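Local structure of acyl-CoA dehydrogenase (Thermus thermophilus, 2Z1Q) at residues V262-L267 against I396-N401; E317-R322 against D488-E493; I403-I408 against V482-I487; L458-L463 against S527-L532. The protein probably catalyses the FAD-dependent 2,3-dehydrogenation of saturated acyl-CoA, passing the two reducing equivalents to an acceptor. One frame throughout, in Å; residues are numbered along the deposited sequence.

Contact 1: residues V262-L267 against I396-N401. With FAD (flavin-adenine dinucleotide), chain D.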
# COMPACT_ATOMS: atom_id res chain seq x y z
N VAL B 262 -12.13 -20.76 10.32
CA VAL B 262 -11.57 -20.26 11.56
C VAL B 262 -10.39 -19.35 11.27
O VAL B 262 -10.23 -18.29 11.89
CB VAL B 262 -11.13 -21.41 12.45
CG1 VAL B 262 -10.35 -20.88 13.65
CG2 VAL B 262 -12.34 -22.21 12.88
N GLY B 263 -9.54 -19.78 10.35
CA GLY B 263 -8.39 -18.98 10.01
C GLY B 263 -8.79 -17.60 9.55
O GLY B 263 -8.13 -16.62 9.87
N ARG B 264 -9.90 -17.50 8.82
CA ARG B 264 -10.31 -16.20 8.33
C ARG B 264 -10.79 -15.24 9.40
O ARG B 264 -10.40 -14.07 9.40
CB ARG B 264 -11.37 -16.36 7.24
CG ARG B 264 -10.81 -16.97 5.97
CD ARG B 264 -11.90 -17.42 5.01
NE ARG B 264 -11.33 -17.97 3.79
CZ ARG B 264 -12.00 -18.67 2.88
NH1 ARG B 264 -11.38 -19.12 1.80
NH2 ARG B 264 -13.29 -18.93 3.07
N TYR B 265 -11.62 -15.69 10.33
CA TYR B 265 -12.05 -14.71 11.31
C TYR B 265 -10.97 -14.39 12.33
O TYR B 265 -10.94 -13.28 12.85
CB TYR B 265 -13.36 -15.11 11.97
CG TYR B 265 -13.32 -16.36 12.80
CD1 TYR B 265 -12.68 -16.37 14.05
CD2 TYR B 265 -14.00 -17.50 12.40
CE1 TYR B 265 -12.73 -17.50 14.86
CE2 TYR B 265 -14.05 -18.63 13.20
CZ TYR B 265 -13.42 -18.62 14.43
OH TYR B 265 -13.54 -19.73 15.24
N LYS B 266 -10.08 -15.34 12.61
CA LYS B 266 -9.00 -15.08 13.56
C LYS B 266 -8.02 -14.09 12.90
O LYS B 266 -7.45 -13.23 13.57
CB LYS B 266 -8.27 -16.38 13.96
CG LYS B 266 -9.15 -17.36 14.76
CD LYS B 266 -8.35 -18.51 15.38
CE LYS B 266 -7.31 -17.99 16.36
NZ LYS B 266 -6.49 -19.09 16.95
N LEU B 267 -7.83 -14.19 11.60
CA LEU B 267 -6.94 -13.28 10.90
C LEU B 267 -7.58 -11.88 10.88
O LEU B 267 -6.89 -10.87 11.07
CB LEU B 267 -6.72 -13.77 9.46
CG LEU B 267 -5.82 -12.89 8.60
CD1 LEU B 267 -4.46 -12.79 9.25
CD2 LEU B 267 -5.71 -13.47 7.21
N ILE B 396 -3.09 -12.10 1.35
CA ILE B 396 -2.80 -13.34 0.63
C ILE B 396 -3.21 -14.57 1.45
O ILE B 396 -3.79 -15.51 0.91
CB ILE B 396 -1.32 -13.41 0.26
CG1 ILE B 396 -1.02 -12.24 -0.67
CG2 ILE B 396 -0.97 -14.74 -0.41
CD1 ILE B 396 0.40 -12.13 -1.04
N PHE B 397 -2.91 -14.53 2.76
CA PHE B 397 -3.25 -15.59 3.72
C PHE B 397 -4.74 -15.93 3.74
O PHE B 397 -5.59 -15.08 3.45
CB PHE B 397 -2.89 -15.16 5.15
CG PHE B 397 -1.44 -15.38 5.53
CD1 PHE B 397 -0.64 -16.25 4.81
CD2 PHE B 397 -0.90 -14.75 6.66
CE1 PHE B 397 0.66 -16.50 5.20
CE2 PHE B 397 0.41 -14.99 7.05
CZ PHE B 397 1.20 -15.87 6.33
N GLU B 398 -5.05 -17.16 4.13
CA GLU B 398 -6.44 -17.62 4.25
C GLU B 398 -7.21 -17.38 2.96
O GLU B 398 -8.39 -17.04 2.98
CB GLU B 398 -7.16 -16.86 5.37
CG GLU B 398 -6.37 -16.73 6.67
CD GLU B 398 -6.10 -18.07 7.33
OE1 GLU B 398 -5.09 -18.17 8.06
OE2 GLU B 398 -6.89 -19.02 7.13
N GLY B 399 -6.53 -17.57 1.83
CA GLY B 399 -7.16 -17.32 0.55
C GLY B 399 -6.90 -15.86 0.24
O GLY B 399 -7.04 -15.00 1.13
N THR B 400 -6.51 -15.56 -0.99
CA THR B 400 -6.24 -14.19 -1.40
C THR B 400 -7.58 -13.45 -1.33
O THR B 400 -8.64 -14.09 -1.33
CB THR B 400 -5.72 -14.11 -2.85
OG1 THR B 400 -6.78 -14.49 -3.75
CG2 THR B 400 -4.55 -15.05 -3.06
N ASN B 401 -7.53 -12.12 -1.31
CA ASN B 401 -8.76 -11.36 -1.26
C ASN B 401 -9.58 -11.51 -2.54
O ASN B 401 -10.80 -11.31 -2.52
CB ASN B 401 -8.45 -9.89 -0.96
CG ASN B 401 -8.10 -9.68 0.50
OD1 ASN B 401 -8.15 -10.63 1.30
ND2 ASN B 401 -7.74 -8.47 0.87
PA FAD D . -0.57 -17.32 -7.05
O1A FAD D . 0.30 -16.70 -6.08
O2A FAD D . -0.43 -18.84 -7.52
O5B FAD D . -1.98 -16.68 -7.22
C5B FAD D . -1.88 -15.49 -8.01
C4B FAD D . -3.34 -15.16 -8.17
O4B FAD D . -4.34 -15.69 -7.38
C3B FAD D . -3.80 -13.72 -8.69
O3B FAD D . -3.65 -13.63 -10.11
C2B FAD D . -5.28 -13.90 -8.16
O2B FAD D . -6.29 -13.16 -8.85
C1B FAD D . -5.20 -15.38 -8.42
N9A FAD D . -6.33 -16.24 -8.55
C8A FAD D . -6.27 -17.55 -8.17
N7A FAD D . -7.38 -18.14 -8.42
C5A FAD D . -8.24 -17.25 -8.97
C6A FAD D . -9.59 -17.32 -9.44
N6A FAD D . -10.27 -18.51 -9.37
N1A FAD D . -10.14 -16.18 -9.95
C2A FAD D . -9.47 -15.04 -10.04
N3A FAD D . -8.22 -14.96 -9.61
C4A FAD D . -7.56 -16.00 -9.08
N1 FAD D . 0.67 -22.88 3.08
C2 FAD D . 0.34 -23.92 3.87
O2 FAD D . -0.21 -24.88 3.36
N3 FAD D . 0.62 -23.96 5.20
C4 FAD D . 1.25 -22.92 5.85
O4 FAD D . 1.50 -22.97 7.03
C4X FAD D . 1.66 -21.75 5.03
N5 FAD D . 2.32 -20.70 5.55
C5X FAD D . 2.72 -19.66 4.78
C6 FAD D . 3.48 -18.57 5.33
C7 FAD D . 3.92 -17.53 4.49
C7M FAD D . 4.74 -16.40 5.08
C8 FAD D . 3.59 -17.54 3.10
C8M FAD D . 4.05 -16.44 2.16
C9 FAD D . 2.86 -18.57 2.56
C9A FAD D . 2.41 -19.65 3.38
N10 FAD D . 1.69 -20.72 2.80
C10 FAD D . 1.31 -21.80 3.58
C1' FAD D . 1.44 -20.63 1.38
C2' FAD D . 0.03 -20.16 1.00
O2' FAD D . -0.95 -21.11 1.40
C3' FAD D . 0.16 -20.03 -0.49
O3' FAD D . 1.16 -19.01 -0.74
C4' FAD D . -1.09 -19.60 -1.21
O4' FAD D . -2.18 -20.51 -1.08
C5' FAD D . -0.57 -19.48 -2.60
O5' FAD D . -1.46 -19.03 -3.49
P FAD D . -0.45 -18.76 -4.71
O1P FAD D . 0.65 -17.90 -4.19
O2P FAD D . 0.19 -20.16 -5.26
O3P FAD D . -1.38 -17.98 -5.79
O HOH W 1 -5.55 -16.69 10.61
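R264 sets its CG anti to its own carbonyl carbon and runs extended from CG to NE, while E398 also has CG anti to its carbonyl carbon but bends at chi2 (-64°); the two side chains slide past each other in opposite directions. The arginine meets the backbone of E398: its NE donates to E398 O at 3.2 Å along a nearly straight N-H...O line (167°). The donor stands above the carbonyl plane, 32° out of it, whereas the oxygen lies in the guanidinium plane. R264 CG also rests on E398 CB (3.7 Å). N404 ND2 probably donates to the same carbonyl, which would then be gripped twice. An alanine in place of R264 would lose the NE bond and the CG contact, and would probably leave the E398 turn less firmly held against helix 252-288.

The segment 396-401 carries the Phe-Glu-Gly-Thr sequence, and E398 corresponds in sequence to the catalytic glutamate of relatives such as the medium-chain enzyme, which suggests, without proving, the same role here. The bent carboxylate of E398 lies against G263, with OE2 3.2 Å from G263 CA; any CB there would collide with it. A water donates both to G263 O (2.7 Å) and to E398 OE1 (3.0 Å). L267, its CG anti to the backbone N, turns CD2 onto E398 CG at 3.4 Å and onto F397 CB at 3.9 Å. Beyond this the F397 ring reaches the dimethylbenzene end of the flavin, where FAD C7 lies at the ring edge, 3.5 Å from F397 CE1.

Contact 2: residues E317-R322 against D488-E493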
# COMPACT_ATOMS: atom_id res chain seq x y z
N GLU B 317 -13.49 -3.87 13.53
CA GLU B 317 -13.61 -4.44 14.86
C GLU B 317 -15.06 -4.83 15.14
O GLU B 317 -15.32 -5.89 15.71
CB GLU B 317 -13.17 -3.43 15.93
CG GLU B 317 -13.14 -4.04 17.33
CD GLU B 317 -13.09 -3.00 18.44
OE1 GLU B 317 -12.59 -3.34 19.53
OE2 GLU B 317 -13.54 -1.85 18.23
N SER B 318 -16.00 -3.97 14.75
CA SER B 318 -17.40 -4.26 15.01
C SER B 318 -17.87 -5.46 14.20
O SER B 318 -18.56 -6.34 14.72
CB SER B 318 -18.27 -3.04 14.69
OG SER B 318 -17.95 -1.94 15.52
N ALA B 319 -17.48 -5.50 12.93
CA ALA B 319 -17.88 -6.60 12.07
C ALA B 319 -17.28 -7.94 12.53
O ALA B 319 -17.96 -8.97 12.50
CB ALA B 319 -17.49 -6.32 10.63
N VAL B 320 -16.03 -7.93 12.97
CA VAL B 320 -15.36 -9.15 13.42
C VAL B 320 -16.01 -9.84 14.63
O VAL B 320 -16.33 -11.03 14.58
CB VAL B 320 -13.88 -8.90 13.79
CG1 VAL B 320 -13.29 -10.14 14.44
CG2 VAL B 320 -13.08 -8.54 12.55
N TYR B 321 -16.20 -9.09 15.70
CA TYR B 321 -16.78 -9.66 16.90
C TYR B 321 -18.26 -9.90 16.80
O TYR B 321 -18.82 -10.69 17.56
CB TYR B 321 -16.42 -8.81 18.11
CG TYR B 321 -14.98 -9.01 18.51
CD1 TYR B 321 -14.56 -10.21 19.08
CD2 TYR B 321 -14.03 -8.03 18.24
CE1 TYR B 321 -13.22 -10.43 19.38
CE2 TYR B 321 -12.69 -8.25 18.52
CZ TYR B 321 -12.29 -9.44 19.08
OH TYR B 321 -10.95 -9.63 19.33
N ARG B 322 -18.91 -9.24 15.85
CA ARG B 322 -20.33 -9.47 15.67
C ARG B 322 -20.40 -10.84 15.01
O ARG B 322 -21.25 -11.67 15.35
CB ARG B 322 -20.93 -8.38 14.78
CG ARG B 322 -22.36 -8.67 14.33
CD ARG B 322 -22.86 -7.65 13.30
NE ARG B 322 -23.97 -8.22 12.54
CZ ARG B 322 -24.55 -7.65 11.48
NH1 ARG B 322 -25.55 -8.27 10.88
NH2 ARG B 322 -24.15 -6.47 11.03
N ASP B 488 -19.13 -3.61 2.78
CA ASP B 488 -19.40 -2.31 3.38
C ASP B 488 -20.74 -2.28 4.09
O ASP B 488 -20.94 -1.53 5.04
CB ASP B 488 -19.37 -1.20 2.33
CG ASP B 488 -17.97 -0.70 2.06
OD1 ASP B 488 -17.73 -0.18 0.95
OD2 ASP B 488 -17.12 -0.80 2.96
N ALA B 489 -21.66 -3.10 3.60
CA ALA B 489 -22.98 -3.17 4.19
C ALA B 489 -22.84 -3.79 5.57
O ALA B 489 -23.18 -3.17 6.57
CB ALA B 489 -23.91 -4.01 3.30
N TYR B 490 -22.31 -5.01 5.61
CA TYR B 490 -22.12 -5.71 6.88
C TYR B 490 -21.30 -4.87 7.85
O TYR B 490 -21.68 -4.71 9.01
CB TYR B 490 -21.43 -7.05 6.62
CG TYR B 490 -21.34 -7.94 7.83
CD1 TYR B 490 -20.13 -8.12 8.49
CD2 TYR B 490 -22.46 -8.62 8.32
CE1 TYR B 490 -20.03 -8.94 9.60
CE2 TYR B 490 -22.37 -9.45 9.43
CZ TYR B 490 -21.15 -9.60 10.07
OH TYR B 490 -21.02 -10.40 11.17
N ALA B 491 -20.20 -4.30 7.37
CA ALA B 491 -19.34 -3.47 8.22
C ALA B 491 -20.06 -2.22 8.73
O ALA B 491 -20.01 -1.93 9.93
CB ALA B 491 -18.09 -3.06 7.45
N ALA B 492 -20.71 -1.49 7.84
CA ALA B 492 -21.40 -0.26 8.24
C ALA B 492 -22.49 -0.55 9.24
O ALA B 492 -22.59 0.09 10.28
CB ALA B 492 -21.99 0.46 7.02
N GLU B 493 -23.30 -1.54 8.92
CA GLU B 493 -24.40 -1.93 9.79
C GLU B 493 -23.86 -2.35 11.15
O GLU B 493 -24.32 -1.85 12.18
CB GLU B 493 -25.18 -3.08 9.16
CG GLU B 493 -26.24 -3.67 10.08
CD GLU B 493 -27.12 -4.69 9.38
OE1 GLU B 493 -28.20 -4.31 8.90
OE2 GLU B 493 -26.71 -5.87 9.30
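Two long helices of the all-helical C-terminal region cross here: the axes of 317-322, on helix 300-331, and 488-493, on helix 476-502, pass 8.3 Å apart at 93°. The crossing point is made by alanines: the CA atoms of A319 and A491 lie only 5.2 Å apart. Y490, CG anti to its backbone N, lays its ring beside this point, so that CE1 touches A319 CB at 3.8 Å. R322 extends tip to tip toward the tyrosine and brings its guanidinium to the CE2 corner of the ring: Y490 CE2 lies over the centre of one guanidinium face, 3.5 Å from R322 CZ, with the planes 32° apart. R322 then grips E493 end-on, NH1 and NH2 both donating to E493 OE2 at 3.1 Å each. NH2 takes the anti lone pair, NH1 comes from above the carboxylate plane, and neither N-H line is straight. E493 OE1 is paired with K454, and Y490 OH bonds to T323. An alanine in place of R322 would remove both bonds to E493 and the group under CE2, and would probably leave a buried carboxylate less well neutralised. A near-perpendicular crossing with small alanines at the closest point is typical of orthogonal helix packing.

Contact 3: residues I403-I408 against V482-I487. With FAD (flavin-adenine dinucleotide), chain D.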
# COMPACT_ATOMS: atom_id res chain seq x y z
N ILE B 403 -9.88 -14.45 -4.21
CA ILE B 403 -10.61 -15.70 -3.95
C ILE B 403 -11.77 -15.48 -2.97
O ILE B 403 -12.87 -15.99 -3.18
CB ILE B 403 -9.65 -16.81 -3.39
CG1 ILE B 403 -9.33 -17.81 -4.50
CG2 ILE B 403 -10.30 -17.57 -2.24
CD1 ILE B 403 -8.62 -17.21 -5.65
N ASN B 404 -11.54 -14.71 -1.92
CA ASN B 404 -12.60 -14.44 -0.95
C ASN B 404 -13.71 -13.59 -1.55
O ASN B 404 -14.88 -13.81 -1.27
CB ASN B 404 -12.01 -13.76 0.29
CG ASN B 404 -11.39 -14.76 1.24
OD1 ASN B 404 -12.11 -15.53 1.89
ND2 ASN B 404 -10.06 -14.76 1.33
N ARG B 405 -13.33 -12.63 -2.40
CA ARG B 405 -14.32 -11.77 -3.04
C ARG B 405 -15.24 -12.59 -3.94
O ARG B 405 -16.41 -12.25 -4.11
CB ARG B 405 -13.64 -10.66 -3.87
CG ARG B 405 -13.21 -9.42 -3.07
CD ARG B 405 -12.76 -8.29 -3.98
NE ARG B 405 -12.65 -7.03 -3.24
CZ ARG B 405 -11.64 -6.73 -2.42
NH1 ARG B 405 -11.65 -5.55 -1.78
NH2 ARG B 405 -10.62 -7.56 -2.24
N LEU B 406 -14.72 -13.67 -4.53
CA LEU B 406 -15.54 -14.51 -5.40
C LEU B 406 -16.49 -15.39 -4.58
O LEU B 406 -17.56 -15.77 -5.06
CB LEU B 406 -14.66 -15.39 -6.28
CG LEU B 406 -14.28 -14.84 -7.66
CD1 LEU B 406 -13.95 -13.37 -7.57
CD2 LEU B 406 -13.09 -15.63 -8.20
N LEU B 407 -16.10 -15.69 -3.34
CA LEU B 407 -16.90 -16.53 -2.46
C LEU B 407 -18.07 -15.81 -1.79
O LEU B 407 -19.14 -16.38 -1.63
CB LEU B 407 -16.01 -17.16 -1.38
CG LEU B 407 -15.23 -18.45 -1.68
CD1 LEU B 407 -14.44 -18.31 -2.98
CD2 LEU B 407 -14.29 -18.75 -0.52
N ILE B 408 -17.85 -14.57 -1.38
CA ILE B 408 -18.88 -13.80 -0.70
C ILE B 408 -20.21 -13.76 -1.47
O ILE B 408 -21.26 -14.07 -0.90
CB ILE B 408 -18.37 -12.36 -0.41
CG1 ILE B 408 -17.19 -12.45 0.56
CG2 ILE B 408 -19.48 -11.51 0.16
CD1 ILE B 408 -16.40 -11.17 0.74
N VAL B 482 -19.92 -6.64 -6.39
CA VAL B 482 -21.01 -7.09 -5.52
C VAL B 482 -20.49 -7.40 -4.11
O VAL B 482 -21.10 -7.00 -3.12
CB VAL B 482 -21.71 -8.34 -6.11
CG1 VAL B 482 -22.64 -8.96 -5.08
CG2 VAL B 482 -22.51 -7.95 -7.33
N ALA B 483 -19.35 -8.09 -4.01
CA ALA B 483 -18.75 -8.43 -2.72
C ALA B 483 -18.36 -7.18 -1.92
O ALA B 483 -18.55 -7.13 -0.71
CB ALA B 483 -17.53 -9.34 -2.92
N ASP B 484 -17.82 -6.17 -2.60
CA ASP B 484 -17.44 -4.93 -1.94
C ASP B 484 -18.65 -4.21 -1.33
O ASP B 484 -18.54 -3.52 -0.32
CB ASP B 484 -16.68 -4.03 -2.91
CG ASP B 484 -15.29 -4.56 -3.23
OD1 ASP B 484 -14.65 -5.08 -2.29
OD2 ASP B 484 -14.85 -4.48 -4.40
N ILE B 485 -19.82 -4.38 -1.94
CA ILE B 485 -21.01 -3.75 -1.41
C ILE B 485 -21.45 -4.52 -0.16
O ILE B 485 -21.76 -3.92 0.87
CB ILE B 485 -22.13 -3.71 -2.47
CG1 ILE B 485 -21.60 -2.97 -3.70
CG2 ILE B 485 -23.36 -3.01 -1.92
CD1 ILE B 485 -22.57 -2.89 -4.84
N LEU B 486 -21.43 -5.85 -0.25
CA LEU B 486 -21.81 -6.71 0.87
C LEU B 486 -20.88 -6.46 2.06
O LEU B 486 -21.33 -6.43 3.21
CB LEU B 486 -21.76 -8.19 0.44
CG LEU B 486 -22.81 -8.59 -0.60
CD1 LEU B 486 -22.53 -10.00 -1.11
CD2 LEU B 486 -24.20 -8.51 0.01
N ILE B 487 -19.59 -6.26 1.77
CA ILE B 487 -18.60 -5.99 2.81
C ILE B 487 -18.88 -4.68 3.53
O ILE B 487 -18.86 -4.63 4.76
CB ILE B 487 -17.16 -5.90 2.22
CG1 ILE B 487 -16.75 -7.27 1.70
CG2 ILE B 487 -16.19 -5.33 3.28
CD1 ILE B 487 -15.47 -7.30 0.92
PA FAD D . -0.57 -17.32 -7.05
O1A FAD D . 0.30 -16.70 -6.08
O2A FAD D . -0.43 -18.84 -7.52
O5B FAD D . -1.98 -16.68 -7.22
C5B FAD D . -1.88 -15.49 -8.01
C4B FAD D . -3.34 -15.16 -8.17
O4B FAD D . -4.34 -15.69 -7.38
C3B FAD D . -3.80 -13.72 -8.69
O3B FAD D . -3.65 -13.63 -10.11
C2B FAD D . -5.28 -13.90 -8.16
O2B FAD D . -6.29 -13.16 -8.85
C1B FAD D . -5.20 -15.38 -8.42
N9A FAD D . -6.33 -16.24 -8.55
C8A FAD D . -6.27 -17.55 -8.17
N7A FAD D . -7.38 -18.14 -8.42
C5A FAD D . -8.24 -17.25 -8.97
C6A FAD D . -9.59 -17.32 -9.44
N6A FAD D . -10.27 -18.51 -9.37
N1A FAD D . -10.14 -16.18 -9.95
C2A FAD D . -9.47 -15.04 -10.04
N3A FAD D . -8.22 -14.96 -9.61
C4A FAD D . -7.56 -16.00 -9.08
N1 FAD D . 0.67 -22.88 3.08
C2 FAD D . 0.34 -23.92 3.87
O2 FAD D . -0.21 -24.88 3.36
N3 FAD D . 0.62 -23.96 5.20
C4 FAD D . 1.25 -22.92 5.85
O4 FAD D . 1.50 -22.97 7.03
C4X FAD D . 1.66 -21.75 5.03
N5 FAD D . 2.32 -20.70 5.55
C5X FAD D . 2.72 -19.66 4.78
C6 FAD D . 3.48 -18.57 5.33
C7 FAD D . 3.92 -17.53 4.49
C7M FAD D . 4.74 -16.40 5.08
C8 FAD D . 3.59 -17.54 3.10
C8M FAD D . 4.05 -16.44 2.16
C9 FAD D . 2.86 -18.57 2.56
C9A FAD D . 2.41 -19.65 3.38
N10 FAD D . 1.69 -20.72 2.80
C10 FAD D . 1.31 -21.80 3.58
C1' FAD D . 1.44 -20.63 1.38
C2' FAD D . 0.03 -20.16 1.00
O2' FAD D . -0.95 -21.11 1.40
C3' FAD D . 0.16 -20.03 -0.49
O3' FAD D . 1.16 -19.01 -0.74
C4' FAD D . -1.09 -19.60 -1.21
O4' FAD D . -2.18 -20.51 -1.08
C5' FAD D . -0.57 -19.48 -2.60
O5' FAD D . -1.46 -19.03 -3.49
P FAD D . -0.45 -18.76 -4.71
O1P FAD D . 0.65 -17.90 -4.19
O2P FAD D . 0.19 -20.16 -5.26
O3P FAD D . -1.38 -17.98 -5.79
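The charged part of this contact is a side-on salt bridge. R405, extended from CG to NE, turns its guanidinium at chi4 (77°) so that NE and NH1 both point to one oxygen, D484 OD1, at 3.0 Å and 3.1 Å respectively. Both use the syn lone pair of OD1, which lies near the guanidinium plane, but neither N-H line is straight (142° and 136°), as expected when two donors share one acceptor. NH1 is also salt-bridged to E360; the shared positive charge would probably help keep both carboxylates ionised.

The apolar part joins segment 403-408, on the short helix that begins at 401, to helix 476-502, two elements of the helical C-terminal region. A483 CB fits against the backbone at R405 O (3.3 Å) and against I408 CB. I408 divides its branches: CG2, anti to the backbone N, slides past L486 to meet its CD1 at 3.6 Å, while CD1 touches I487 CD1 at 4.0 Å, the two isoleucines crossing at about a right angle.

The third kind of contact is with the cofactor. I403 CD1 approaches the adenine of FAD at N7A (3.2 Å), on its five-membered ring, and L406 CD2 approaches N1A (3.5 Å) on the six-membered one. L406 also packs on L301 of the second subunit, and the same FAD is hydrogen-bonded to R289 and G375 of that subunit, so the cofactor lies at the interface.

Contact 4: residues L458-L463 against S527-L532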
# COMPACT_ATOMS: atom_id res chain seq x y z
N LEU B 458 -28.25 -6.91 -4.06
CA LEU B 458 -29.24 -7.81 -4.64
C LEU B 458 -29.60 -7.43 -6.07
O LEU B 458 -29.76 -8.30 -6.93
CB LEU B 458 -30.51 -7.81 -3.78
CG LEU B 458 -30.42 -8.60 -2.47
CD1 LEU B 458 -31.52 -8.18 -1.49
CD2 LEU B 458 -30.50 -10.08 -2.79
N MET B 459 -29.71 -6.14 -6.33
CA MET B 459 -30.07 -5.69 -7.66
C MET B 459 -29.01 -6.09 -8.68
O MET B 459 -29.32 -6.65 -9.73
CB MET B 459 -30.25 -4.17 -7.68
CG MET B 459 -30.96 -3.67 -8.92
SD MET B 459 -30.41 -2.01 -9.37
CE MET B 459 -31.16 -1.02 -8.09
N VAL B 460 -27.75 -5.79 -8.37
CA VAL B 460 -26.67 -6.12 -9.28
C VAL B 460 -26.49 -7.62 -9.41
O VAL B 460 -26.34 -8.14 -10.52
CB VAL B 460 -25.36 -5.52 -8.80
CG1 VAL B 460 -24.23 -5.92 -9.74
CG2 VAL B 460 -25.49 -4.01 -8.72
N ALA B 461 -26.52 -8.31 -8.28
CA ALA B 461 -26.36 -9.76 -8.26
C ALA B 461 -27.44 -10.42 -9.12
O ALA B 461 -27.15 -11.36 -9.89
CB ALA B 461 -26.43 -10.26 -6.83
N GLY B 462 -28.67 -9.94 -8.99
CA GLY B 462 -29.77 -10.50 -9.75
C GLY B 462 -29.58 -10.31 -11.24
O GLY B 462 -29.71 -11.26 -12.01
N LEU B 463 -29.27 -9.08 -11.65
CA LEU B 463 -29.06 -8.75 -13.06
C LEU B 463 -27.95 -9.61 -13.64
O LEU B 463 -27.99 -9.99 -14.82
CB LEU B 463 -28.74 -7.26 -13.22
CG LEU B 463 -29.90 -6.30 -12.91
CD1 LEU B 463 -29.41 -4.87 -12.87
CD2 LEU B 463 -30.97 -6.45 -13.98
N SER B 527 -19.82 0.84 -12.09
CA SER B 527 -18.66 0.46 -12.87
C SER B 527 -18.81 -0.94 -13.46
O SER B 527 -18.03 -1.34 -14.32
CB SER B 527 -17.38 0.53 -12.01
OG SER B 527 -17.37 -0.49 -11.03
N VAL B 528 -19.82 -1.67 -12.99
CA VAL B 528 -20.06 -3.02 -13.50
C VAL B 528 -21.46 -3.22 -14.07
O VAL B 528 -21.78 -4.29 -14.58
CB VAL B 528 -19.82 -4.11 -12.41
CG1 VAL B 528 -18.37 -4.07 -11.96
CG2 VAL B 528 -20.77 -3.92 -11.24
N LEU B 529 -22.29 -2.18 -14.00
CA LEU B 529 -23.65 -2.27 -14.51
C LEU B 529 -23.74 -2.24 -16.04
O LEU B 529 -24.49 -3.01 -16.64
CB LEU B 529 -24.50 -1.16 -13.88
CG LEU B 529 -25.65 -1.61 -12.97
CD1 LEU B 529 -25.49 -3.05 -12.49
CD2 LEU B 529 -25.71 -0.66 -11.81
N PRO B 530 -22.97 -1.36 -16.69
CA PRO B 530 -22.98 -1.28 -18.15
C PRO B 530 -22.67 -2.65 -18.76
O PRO B 530 -22.92 -2.89 -19.95
CB PRO B 530 -21.89 -0.25 -18.45
CG PRO B 530 -21.92 0.64 -17.24
CD PRO B 530 -22.07 -0.34 -16.11
N ARG B 531 -22.13 -3.55 -17.94
CA ARG B 531 -21.77 -4.90 -18.38
C ARG B 531 -22.98 -5.84 -18.37
O ARG B 531 -22.99 -6.86 -19.07
CB ARG B 531 -20.67 -5.47 -17.47
CG ARG B 531 -20.23 -6.89 -17.80
CD ARG B 531 -19.35 -6.96 -19.04
NE ARG B 531 -18.76 -8.28 -19.19
CZ ARG B 531 -17.75 -8.58 -20.01
NH1 ARG B 531 -17.21 -7.65 -20.79
NH2 ARG B 531 -17.27 -9.82 -20.05
N LEU B 532 -23.99 -5.47 -17.59
CA LEU B 532 -25.20 -6.26 -17.43
C LEU B 532 -26.42 -5.70 -18.19
O LEU B 532 -27.30 -6.45 -18.60
CB LEU B 532 -25.55 -6.38 -15.95
CG LEU B 532 -24.38 -6.77 -15.04
CD1 LEU B 532 -24.83 -6.84 -13.59
CD2 LEU B 532 -23.84 -8.10 -15.50
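V460, on helix 445-468, shows how a short branched side chain can serve three neighbours at once. From its CB the chain forks. CG1, anti to the backbone N, points into a group of methyls: L532 CD1 lies 4.0 Å from V460 CG1, and V528 CG2 lies 4.3 Å from it. CG2, anti to the carbonyl carbon, meets L529 CD1 at 3.9 Å, a methyl that CG1 also approaches, so the fork straddles L529 CD1. The valine crosses L529 obliquely and L532 at about a right angle. One turn further on, L463 continues the same face: its CB is 3.9 Å from L532 CD1, so that this single methyl is held between V460 and L463 and also rests near V460 O (3.7 Å).

The partner segment lies at the end region of helix 505-528, and V528 and R531 also pack on V557 of the second subunit. V460 is in turn touched by V482 of helix 476-502. Side chain meets side chain through aliphatic carbons alone, and the one polar atom touched is the backbone V460 O, so the contact is held by the hydrophobic effect and close fit, without polar bonds between 458-463 and 527-532.

All four contacts belong to the helical C-terminal part of the chain. Contacts 1 and 3 follow in series and touch directly, and both reach FAD, one at the flavin, the other at the adenine. Contact 3 lies nested within the loop closed by contact 2, and both use helix 476-502, their segments adjoining in sequence with centres 14 Å apart. Contact 2 crosses both contact 1 and contact 4 along the chain. Contact 4 crosses contact 3 and touches it directly, while its centre is 27 Å from that of contact 1. Helix 476-502 thus joins the outer helices to the cofactor-facing elements, tying together residues 250-413 and 452-547, two portions that each resemble the C-terminal domain of acyl-CoA dehydrogenases.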